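Local coordinates for malonyl CoA-acyl carrier protein transacylase (Burkholderia pseudomallei 1710b, PDB 3EZO) that probably transfers the malonyl group from malonyl-CoA to the holo acyl carrier protein, releasing CoA and supplying malonyl-ACP, at residues T148-C153 against V162-F167; A30-V35 against W83-G88; S233-N236 against A241-S244. All coordinates share one frame; numbering follows the deposited sequence.

From the N terminus, interaction 2 comes first: it brings residues 83-88 back to 30-35, tying the start of helix 33-46 to the end of helix 65-85 and closing a loop of 47 residues. Interaction 1 follows: eight residues, three of them still helical, separate 148-153 from 162-167, and helix 146-156 meets the small antiparallel sheet. Interaction 3 is tighter, with four residues turning the chain from 233-236 back to 241-244 beside the outermost strand 233-234 of the parallel sheet. The three are in series, so none encloses or crosses another. Interactions 1 and 2 lie on opposite sides of the chain's centre, their centres about 41 Å apart; 1 and 3 approach to about 10 Å between nearest atoms.

Interaction 1 of 3, residues T148-C153 against V162-F167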
ATOM      1  N   THR A 148      15.968  11.969 -11.974  1.00 13.07           N
ATOM      2  CA  THR A 148      15.431  12.642 -13.165  1.00 13.16           C
ATOM      3  C   THR A 148      13.967  12.999 -12.938  1.00 12.15           C
ATOM      4  O   THR A 148      13.541  14.074 -13.255  1.00 12.67           O
ATOM      5  CB  THR A 148      15.640  11.800 -14.427  1.00 13.65           C
ATOM      6  OG1 THR A 148      17.033  11.552 -14.546  1.00 14.91           O
ATOM      7  CG2 THR A 148      15.195  12.536 -15.692  1.00 15.45           C
ATOM      8  N   VAL A 149      13.204  12.111 -12.336  1.00 11.67           N
ATOM      9  CA  VAL A 149      11.831  12.425 -12.060  1.00 11.33           C
ATOM     10  C   VAL A 149      11.792  13.586 -11.084  1.00 11.10           C
ATOM     11  O   VAL A 149      11.012  14.501 -11.258  1.00 12.39           O
ATOM     12  CB  VAL A 149      11.006  11.207 -11.584  1.00 10.72           C
ATOM     13  CG1 VAL A 149       9.490  11.618 -11.362  1.00  8.45           C
ATOM     14  CG2 VAL A 149      11.089  10.103 -12.600  1.00 11.43           C
ATOM     15  N   ARG A 150      12.658  13.596 -10.090  1.00 11.81           N
ATOM     16  CA  ARG A 150      12.680  14.733  -9.153  1.00 12.08           C
ATOM     17  C   ARG A 150      12.960  16.051  -9.870  1.00 12.54           C
ATOM     18  O   ARG A 150      12.281  17.086  -9.593  1.00 12.99           O
ATOM     19  CB  ARG A 150      13.654  14.509  -7.995  1.00 12.37           C
ATOM     20  CG  ARG A 150      13.227  13.375  -7.054  1.00 11.64           C
ATOM     21  CD  ARG A 150      14.295  13.155  -5.997  1.00 13.50           C
ATOM     22  NE  ARG A 150      13.974  12.098  -5.029  1.00 18.27           N
ATOM     23  CZ  ARG A 150      14.590  10.909  -4.931  1.00 20.57           C
ATOM     24  NH1 ARG A 150      15.605  10.563  -5.744  1.00 19.20           N
ATOM     25  NH2 ARG A 150      14.187  10.052  -3.984  1.00 21.33           N
ATOM     26  N   ALA A 151      13.906  16.010 -10.812  1.00 12.53           N
ATOM     27  CA  ALA A 151      14.271  17.199 -11.626  1.00 12.15           C
ATOM     28  C   ALA A 151      13.083  17.648 -12.470  1.00 11.85           C
ATOM     29  O   ALA A 151      12.751  18.834 -12.500  1.00 10.61           O
ATOM     30  CB  ALA A 151      15.524  16.923 -12.534  1.00 11.84           C
ATOM     31  N   VAL A 152      12.411  16.691 -13.117  1.00 11.80           N
ATOM     32  CA  VAL A 152      11.180  16.983 -13.848  1.00 11.59           C
ATOM     33  C   VAL A 152      10.152  17.723 -12.994  1.00 11.81           C
ATOM     34  O   VAL A 152       9.616  18.759 -13.418  1.00 12.54           O
ATOM     35  CB  VAL A 152      10.533  15.717 -14.429  1.00 13.09           C
ATOM     36  CG1 VAL A 152       9.056  16.019 -14.929  1.00 10.56           C
ATOM     37  CG2 VAL A 152      11.457  15.124 -15.505  1.00 13.34           C
ATOM     38  N   CYS A 153       9.922  17.234 -11.783  1.00 10.78           N
ATOM     39  CA  CYS A 153       8.959  17.863 -10.852  1.00 10.70           C
ATOM     40  C   CYS A 153       9.415  19.243 -10.384  1.00 11.52           C
ATOM     41  O   CYS A 153       8.606  20.171 -10.318  1.00 11.98           O
ATOM     42  CB  CYS A 153       8.718  16.963  -9.664  1.00 10.33           C
ATOM     43  SG  CYS A 153       7.774  15.435 -10.097  1.00 11.55           S
ATOM     44  N   VAL A 162       4.198  19.934  -7.613  1.00 11.51           N
ATOM     45  CA  VAL A 162       4.193  18.551  -8.094  1.00 10.68           C
ATOM     46  C   VAL A 162       5.439  17.894  -7.592  1.00 11.28           C
ATOM     47  O   VAL A 162       6.539  18.510  -7.577  1.00 10.56           O
ATOM     48  CB  VAL A 162       4.054  18.460  -9.670  1.00 11.62           C
ATOM     49  CG1 VAL A 162       5.117  19.312 -10.393  1.00 10.22           C
ATOM     50  CG2 VAL A 162       4.057  17.034 -10.139  1.00 12.14           C
ATOM     51  N   GLU A 163       5.290  16.648  -7.150  1.00 11.41           N
ATOM     52  CA  GLU A 163       6.357  15.936  -6.427  1.00 11.38           C
ATOM     53  C   GLU A 163       6.405  14.475  -6.827  1.00 10.95           C
ATOM     54  O   GLU A 163       5.394  13.934  -7.236  1.00 10.53           O
ATOM     55  CB  GLU A 163       6.106  15.994  -4.905  1.00 11.70           C
ATOM     56  CG  GLU A 163       6.203  17.406  -4.306  1.00 13.90           C
ATOM     57  CD  GLU A 163       5.502  17.537  -2.948  1.00 14.85           C
ATOM     58  OE1 GLU A 163       4.811  16.574  -2.495  1.00 12.46           O
ATOM     59  OE2 GLU A 163       5.648  18.626  -2.336  1.00 13.84           O
ATOM     60  N   ALA A 164       7.573  13.843  -6.674  1.00 11.01           N
ATOM     61  CA  ALA A 164       7.713  12.400  -6.908  1.00 11.26           C
ATOM     62  C   ALA A 164       7.341  11.690  -5.595  1.00 11.31           C
ATOM     63  O   ALA A 164       7.972  11.904  -4.563  1.00 11.61           O
ATOM     64  CB  ALA A 164       9.100  12.058  -7.375  1.00 11.04           C
ATOM     65  N   VAL A 165       6.254  10.926  -5.609  1.00 11.08           N
ATOM     66  CA  VAL A 165       5.617  10.475  -4.355  1.00 10.92           C
ATOM     67  C   VAL A 165       5.540   8.958  -4.127  1.00 11.47           C
ATOM     68  O   VAL A 165       5.240   8.550  -3.026  1.00 11.05           O
ATOM     69  CB  VAL A 165       4.207  11.122  -4.152  1.00 10.76           C
ATOM     70  CG1 VAL A 165       4.279  12.671  -4.274  1.00 10.43           C
ATOM     71  CG2 VAL A 165       3.125  10.530  -5.121  1.00 10.88           C
ATOM     72  N   ASN A 166       5.731   8.146  -5.174  1.00 12.26           N
ATOM     73  CA  ASN A 166       5.878   6.667  -5.044  1.00 13.16           C
ATOM     74  C   ASN A 166       7.078   6.214  -5.847  1.00 13.47           C
ATOM     75  O   ASN A 166       7.062   6.276  -7.090  1.00 14.63           O
ATOM     76  CB  ASN A 166       4.697   5.899  -5.627  1.00 13.39           C
ATOM     77  CG  ASN A 166       3.406   5.998  -4.799  1.00 15.53           C
ATOM     78  OD1 ASN A 166       3.279   6.739  -3.804  1.00 18.66           O
ATOM     79  ND2 ASN A 166       2.433   5.259  -5.239  1.00 16.68           N
ATOM     80  N   PHE A 167       8.091   5.726  -5.150  1.00 12.64           N
ATOM     81  CA  PHE A 167       9.216   5.079  -5.774  1.00 12.24           C
ATOM     82  C   PHE A 167       9.028   3.557  -5.730  1.00 12.27           C
ATOM     83  O   PHE A 167       9.363   2.916  -4.744  1.00 11.35           O
ATOM     84  CB  PHE A 167      10.504   5.533  -5.054  1.00 12.61           C
ATOM     85  CG  PHE A 167      10.698   7.021  -5.074  1.00 13.08           C
ATOM     86  CD1 PHE A 167      11.123   7.654  -6.215  1.00 16.59           C
ATOM     87  CD2 PHE A 167      10.412   7.792  -3.958  1.00 17.65           C
ATOM     88  CE1 PHE A 167      11.289   9.057  -6.222  1.00 18.44           C
ATOM     89  CE2 PHE A 167      10.586   9.171  -3.968  1.00 18.93           C
ATOM     90  CZ  PHE A 167      11.017   9.786  -5.088  1.00 16.76           C
TER
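Helix 148-153, carrying Val149, Arg150 and Cys153, passes over Ala164 and its neighbours on strand 162-167 with the axes 7.4 Å apart and their N-to-C directions 152° apart. The pair belongs to a ferredoxin-like subdomain: helix 146-156 is the crossover between the parallel strands 136-142 and 162-169, with strand 172-176 between them. Val149 holds CG1 anti to its backbone N (chi1 -177°), which brings that methyl to 4.0 Å from Ala164 CB. Cys153 settles against the strand's backbone. Cys153 CB lies 3.4 Å from Val162 O, while its SG rests 3.7 Å from Glu163 C and 3.8 Å from Ala164 N. Cys153 SG also touches one branch of Val162, at 4.0 Å from CG2; the other branch, CG1, meets Cys153 O. Val149 and Cys153 reach beyond this strand to Ile175 of strand 172-176, consistent with a helix lying on one face of the sheet, nearly antiparallel to this strand. At the solvent-exposed margin the extended Arg150 chain crosses Phe167 at about a right angle, and Asp147 takes NH1 in a salt bridge. The guanidinium and ring planes are 40° apart: Phe167 CE1 sits over one guanidinium face toward its rim, and Arg150 NH2 approaches Phe167 CZ obliquely at 3.4 Å.

Interaction 2 of 3, residues A30-V35 against W83-G88; sequences ADVAVV and WQQAGG
The side-chain oxygen of Gln85 accepts a hydrogen bond from the second residue of helix 33-46: Val34 N lies 3.0 Å from Gln85 OE1, with an N-H...O angle of 151°. The donor stands 22° from the amide's carbonyl plane, a modest tilt. Val32 is the N-cap, so Val34 N belongs to the first turn, where backbone N-H groups have no preceding turn to supply acceptors; the glutamine provides one from the end of another helix. Gln85 reaches across with CG anti to the backbone N (chi1 -169°) and the rest of its chain extended. Val32 CG1 lies 3.6 Å from Gln85 OE1, a van der Waals approach of a methyl to the oxygen. The Val34 methyls pack toward Gln85 CB, CG2 at 3.8 Å, although the modelled approach of CG2 to OE1 is tight enough to be doubtful in detail. Just beyond Gln85 helix 65-85 ends in a Schellman motif: Gly88 N bonds to Trp83 O at 2.9 Å and Gly87 N to Gln84 O at 2.8 Å. This surface contact therefore joins the start of helix 33-46 to the finish of helix 65-85, whose Trp83 packs inward on Ala312 and Leu313 of helix 306-314 and meets Phe13 of strand 11-15 edge-to-face.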
ATOM      1  N   ALA A  30     -13.151 -19.091  -0.910  1.00 15.21           N
ATOM      2  CA  ALA A  30     -14.539 -19.058  -0.393  1.00 15.59           C
ATOM      3  C   ALA A  30     -14.810 -20.120   0.671  1.00 15.38           C
ATOM      4  O   ALA A  30     -15.710 -19.952   1.514  1.00 15.21           O
ATOM      5  CB  ALA A  30     -15.589 -19.233  -1.576  1.00 14.89           C
ATOM      6  N   ASP A  31     -14.077 -21.227   0.606  1.00 15.93           N
ATOM      7  CA  ASP A  31     -14.289 -22.339   1.531  1.00 16.69           C
ATOM      8  C   ASP A  31     -13.144 -22.545   2.510  1.00 16.44           C
ATOM      9  O   ASP A  31     -12.993 -23.628   3.049  1.00 17.36           O
ATOM     10  CB  ASP A  31     -14.564 -23.627   0.748  1.00 16.90           C
ATOM     11  CG  ASP A  31     -15.813 -23.521  -0.123  1.00 17.93           C
ATOM     12  OD1 ASP A  31     -16.736 -22.775   0.255  1.00 18.13           O
ATOM     13  OD2 ASP A  31     -15.834 -24.155  -1.199  1.00 24.30           O
ATOM     14  N   VAL A  32     -12.378 -21.494   2.781  1.00 15.72           N
ATOM     15  CA  VAL A  32     -11.339 -21.546   3.823  1.00 14.86           C
ATOM     16  C   VAL A  32     -11.928 -20.831   5.014  1.00 14.48           C
ATOM     17  O   VAL A  32     -12.295 -19.651   4.928  1.00 14.45           O
ATOM     18  CB  VAL A  32     -10.042 -20.920   3.327  1.00 15.26           C
ATOM     19  CG1 VAL A  32      -9.055 -20.669   4.460  1.00 15.72           C
ATOM     20  CG2 VAL A  32      -9.436 -21.799   2.214  1.00 14.32           C
ATOM     21  N   ALA A  33     -12.071 -21.576   6.110  1.00 13.90           N
ATOM     22  CA  ALA A  33     -12.806 -21.134   7.287  1.00 14.26           C
ATOM     23  C   ALA A  33     -12.270 -19.771   7.804  1.00 13.79           C
ATOM     24  O   ALA A  33     -13.061 -18.874   8.106  1.00 13.89           O
ATOM     25  CB  ALA A  33     -12.708 -22.208   8.404  1.00 14.47           C
ATOM     26  N   VAL A  34     -10.950 -19.592   7.887  1.00 13.48           N
ATOM     27  CA  VAL A  34     -10.453 -18.290   8.407  1.00 13.60           C
ATOM     28  C   VAL A  34     -10.735 -17.119   7.493  1.00 11.97           C
ATOM     29  O   VAL A  34     -10.824 -16.002   7.965  1.00 11.29           O
ATOM     30  CB  VAL A  34      -8.892 -18.178   8.741  1.00 14.53           C
ATOM     31  CG1 VAL A  34      -8.610 -18.776  10.076  1.00 15.82           C
ATOM     32  CG2 VAL A  34      -8.020 -18.662   7.614  1.00 12.10           C
ATOM     33  N   VAL A  35     -10.819 -17.360   6.194  1.00 12.27           N
ATOM     34  CA  VAL A  35     -11.159 -16.292   5.246  1.00 11.08           C
ATOM     35  C   VAL A  35     -12.596 -15.893   5.480  1.00 12.39           C
ATOM     36  O   VAL A  35     -12.914 -14.707   5.636  1.00 12.28           O
ATOM     37  CB  VAL A  35     -10.877 -16.714   3.816  1.00 11.09           C
ATOM     38  CG1 VAL A  35     -11.354 -15.647   2.847  1.00 10.58           C
ATOM     39  CG2 VAL A  35      -9.350 -16.993   3.668  1.00 10.03           C
ATOM     40  N   TRP A  83      -2.541 -18.260   5.554  1.00 12.94           N
ATOM     41  CA  TRP A  83      -1.161 -18.721   5.640  1.00 13.41           C
ATOM     42  C   TRP A  83      -0.923 -19.370   7.015  1.00 14.22           C
ATOM     43  O   TRP A  83      -0.405 -20.466   7.098  1.00 14.55           O
ATOM     44  CB  TRP A  83      -0.198 -17.567   5.357  1.00 12.98           C
ATOM     45  CG  TRP A  83       1.246 -17.835   5.639  1.00 11.07           C
ATOM     46  CD1 TRP A  83       1.905 -17.534   6.766  1.00 10.81           C
ATOM     47  CD2 TRP A  83       2.201 -18.425   4.756  1.00 10.15           C
ATOM     48  NE1 TRP A  83       3.229 -17.876   6.655  1.00 13.26           N
ATOM     49  CE2 TRP A  83       3.433 -18.438   5.426  1.00 11.61           C
ATOM     50  CE3 TRP A  83       2.130 -18.957   3.470  1.00 10.92           C
ATOM     51  CZ2 TRP A  83       4.584 -18.947   4.858  1.00 11.73           C
ATOM     52  CZ3 TRP A  83       3.262 -19.464   2.901  1.00 13.77           C
ATOM     53  CH2 TRP A  83       4.493 -19.457   3.598  1.00 13.11           C
ATOM     54  N   GLN A  84      -1.346 -18.707   8.082  1.00 15.64           N
ATOM     55  CA  GLN A  84      -1.198 -19.235   9.447  1.00 16.22           C
ATOM     56  C   GLN A  84      -1.981 -20.531   9.692  1.00 17.37           C
ATOM     57  O   GLN A  84      -1.408 -21.457  10.297  1.00 17.03           O
ATOM     58  CB  GLN A  84      -1.641 -18.213  10.500  1.00 15.99           C
ATOM     59  CG  GLN A  84      -0.747 -16.981  10.622  1.00 16.24           C
ATOM     60  CD  GLN A  84      -1.362 -15.939  11.541  1.00 17.71           C
ATOM     61  OE1 GLN A  84      -2.432 -15.420  11.251  1.00 17.68           O
ATOM     62  NE2 GLN A  84      -0.687 -15.624  12.655  1.00 17.09           N
ATOM     63  N   GLN A  85      -3.274 -20.532   9.293  1.00 17.31           N
ATOM     64  CA  GLN A  85      -4.187 -21.683   9.387  1.00 17.92           C
ATOM     65  C   GLN A  85      -3.570 -22.900   8.706  1.00 17.22           C
ATOM     66  O   GLN A  85      -3.761 -24.019   9.177  1.00 17.42           O
ATOM     67  CB  GLN A  85      -5.639 -21.387   8.847  1.00 17.94           C
ATOM     68  CG  GLN A  85      -6.766 -22.521   9.171  1.00 20.70           C
ATOM     69  CD  GLN A  85      -8.071 -22.522   8.256  1.00 24.81           C
ATOM     70  OE1 GLN A  85      -8.641 -21.498   7.953  1.00 21.51           O
ATOM     71  NE2 GLN A  85      -8.545 -23.719   7.888  1.00 30.17           N
ATOM     72  N   ALA A  86      -2.825 -22.668   7.626  1.00 16.30           N
ATOM     73  CA  ALA A  86      -2.113 -23.690   6.891  1.00 16.12           C
ATOM     74  C   ALA A  86      -0.802 -24.089   7.540  1.00 16.64           C
ATOM     75  O   ALA A  86      -0.102 -24.962   7.020  1.00 16.78           O
ATOM     76  CB  ALA A  86      -1.838 -23.224   5.422  1.00 15.53           C
ATOM     77  N   GLY A  87      -0.439 -23.460   8.654  1.00 16.90           N
ATOM     78  CA  GLY A  87       0.830 -23.773   9.306  1.00 17.12           C
ATOM     79  C   GLY A  87       2.059 -23.011   8.816  1.00 17.01           C
ATOM     80  O   GLY A  87       3.201 -23.391   9.123  1.00 16.46           O
ATOM     81  N   GLY A  88       1.847 -21.923   8.084  1.00 17.17           N
ATOM     82  CA  GLY A  88       2.963 -21.124   7.581  1.00 17.62           C
ATOM     83  C   GLY A  88       3.664 -20.386   8.715  1.00 17.56           C
ATOM     84  O   GLY A  88       3.037 -19.928   9.622  1.00 18.94           O
TER

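Interaction 3 of 3, residues S233-N236 against A241-S244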
ATOM      1  N   SER A 233       9.487  -7.198  12.872  1.00 13.20           N
ATOM      2  CA  SER A 233      10.021  -5.925  12.376  1.00 13.35           C
ATOM      3  C   SER A 233       9.182  -5.426  11.206  1.00 12.84           C
ATOM      4  O   SER A 233       8.924  -6.181  10.269  1.00 13.68           O
ATOM      5  CB  SER A 233      11.473  -6.115  11.925  1.00 13.75           C
ATOM      6  OG  SER A 233      12.259  -6.455  13.049  1.00 17.04           O
ATOM      7  N   VAL A 234       8.746  -4.168  11.275  1.00 12.09           N
ATOM      8  CA  VAL A 234       8.075  -3.499  10.169  1.00 10.97           C
ATOM      9  C   VAL A 234       8.983  -2.359   9.663  1.00 11.31           C
ATOM     10  O   VAL A 234       9.402  -1.502  10.420  1.00 11.44           O
ATOM     11  CB  VAL A 234       6.717  -2.915  10.627  1.00 10.32           C
ATOM     12  CG1 VAL A 234       5.989  -2.288   9.515  1.00  8.61           C
ATOM     13  CG2 VAL A 234       5.837  -3.997  11.407  1.00  8.58           C
ATOM     14  N   VAL A 235       9.276  -2.342   8.374  1.00 11.56           N
ATOM     15  CA  VAL A 235       9.985  -1.221   7.769  1.00 10.82           C
ATOM     16  C   VAL A 235       8.970  -0.248   7.133  1.00 10.49           C
ATOM     17  O   VAL A 235       8.113  -0.645   6.350  1.00 11.04           O
ATOM     18  CB  VAL A 235      11.143  -1.717   6.826  1.00 11.32           C
ATOM     19  CG1 VAL A 235      10.694  -2.639   5.692  1.00 13.34           C
ATOM     20  CG2 VAL A 235      11.939  -0.521   6.310  1.00 11.00           C
ATOM     21  N   ASN A 236       9.011   1.018   7.536  1.00 10.46           N
ATOM     22  CA  ASN A 236       7.979   1.977   7.103  1.00  9.67           C
ATOM     23  C   ASN A 236       8.285   2.664   5.784  1.00  9.66           C
ATOM     24  O   ASN A 236       9.446   2.791   5.358  1.00  9.49           O
ATOM     25  CB  ASN A 236       7.560   2.956   8.235  1.00  9.53           C
ATOM     26  CG  ASN A 236       8.690   3.855   8.743  1.00  9.14           C
ATOM     27  OD1 ASN A 236       9.534   4.300   7.990  1.00 10.33           O
ATOM     28  ND2 ASN A 236       8.672   4.133  10.030  1.00  4.01           N
ATOM     29  N   ALA A 241      12.440   3.014   8.079  1.00 10.42           N
ATOM     30  CA  ALA A 241      12.910   2.746   9.425  1.00 10.65           C
ATOM     31  C   ALA A 241      12.081   1.635  10.023  1.00 11.19           C
ATOM     32  O   ALA A 241      10.882   1.499   9.739  1.00 12.08           O
ATOM     33  CB  ALA A 241      12.770   4.009  10.308  1.00 10.26           C
ATOM     34  N   VAL A 242      12.733   0.871  10.887  1.00 12.10           N
ATOM     35  CA  VAL A 242      12.113  -0.112  11.763  1.00 11.73           C
ATOM     36  C   VAL A 242      12.060   0.492  13.162  1.00 11.82           C
ATOM     37  O   VAL A 242      13.082   0.679  13.792  1.00  9.70           O
ATOM     38  CB  VAL A 242      12.945  -1.453  11.778  1.00 12.20           C
ATOM     39  CG1 VAL A 242      12.283  -2.485  12.729  1.00 13.51           C
ATOM     40  CG2 VAL A 242      13.087  -1.994  10.377  1.00  9.56           C
ATOM     41  N   VAL A 243      10.848   0.825  13.620  1.00 13.43           N
ATOM     42  CA  VAL A 243      10.639   1.451  14.900  1.00 14.03           C
ATOM     43  C   VAL A 243       9.757   0.523  15.729  1.00 14.87           C
ATOM     44  O   VAL A 243       8.893  -0.173  15.149  1.00 16.01           O
ATOM     45  CB  VAL A 243       9.999   2.867  14.732  1.00 15.33           C
ATOM     46  CG1 VAL A 243      10.949   3.810  13.954  1.00 16.25           C
ATOM     47  CG2 VAL A 243       8.653   2.820  14.053  1.00 15.48           C
ATOM     48  N   SER A 244       9.964   0.517  17.057  1.00 14.06           N
ATOM     49  CA  SER A 244       9.171  -0.262  17.984  1.00 14.97           C
ATOM     50  C   SER A 244       8.238   0.548  18.838  1.00 15.16           C
ATOM     51  O   SER A 244       7.244   0.006  19.335  1.00 15.26           O
ATOM     52  CB  SER A 244      10.090  -1.066  18.919  1.00 16.47           C
ATOM     53  OG  SER A 244      11.015  -0.206  19.606  1.00 18.79           O
TER
HETATM   54  O   HOH W   1       8.906  -2.762  13.936  1.00 13.81           O
HETATM   55  O   HOH W   2       8.569   0.666  11.631  1.00 16.82           O
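Asn236 and Ala241 hold the two ends of a tight chain reversal together, and the asparagine side chain can be followed atom by atom. Asn236 CB lies beside Ala241 O. CG takes the crowded position between backbone N and carbonyl carbon (chi1 62°), folding the amide back over Ala241. There Asn236 OD1 receives Ala241 N at 3.2 Å in a nearly straight bond, 169° at the hydrogen. The donor nevertheless stands 58° out of the amide's carbonyl plane, so it does not use a lone-pair direction. OD1 also accepts from Asp239 N within the turn, giving this buried oxygen two backbone donors. The other branch, ND2, comes near Ala241 CB and Val243 CG2 without a hydrogen bond to Ala241 O. The backbone adds its own link, Asn236 N to Ala241 O at 2.9 Å.

Farther from the turn the two backbones separate and water replaces direct pairing. Water 2 donates to Val234 O at 2.6 Å and accepts from Val243 N at 3.0 Å; water 1 accepts from Val234 N at 3.0 Å and donates to Val243 O at 2.9 Å. Val242 CA also makes a CA-H...O contact with Val234 O at 3.3 Å. The reversal lies at the edge of the parallel sheet, the Asn236 side chain about 11 Å from those of the predicted active-site residues Ser98 and His207. It extends from the short, weakly bonded edge strand 233-234, which runs beside strand 93-96 through backbone bonds of Ser233 and Val235 with Val94. Val235 and Val242 also touch His269 of helix 263-272, and Val243 packs on Ala248 and Ile249 of helix 246-256.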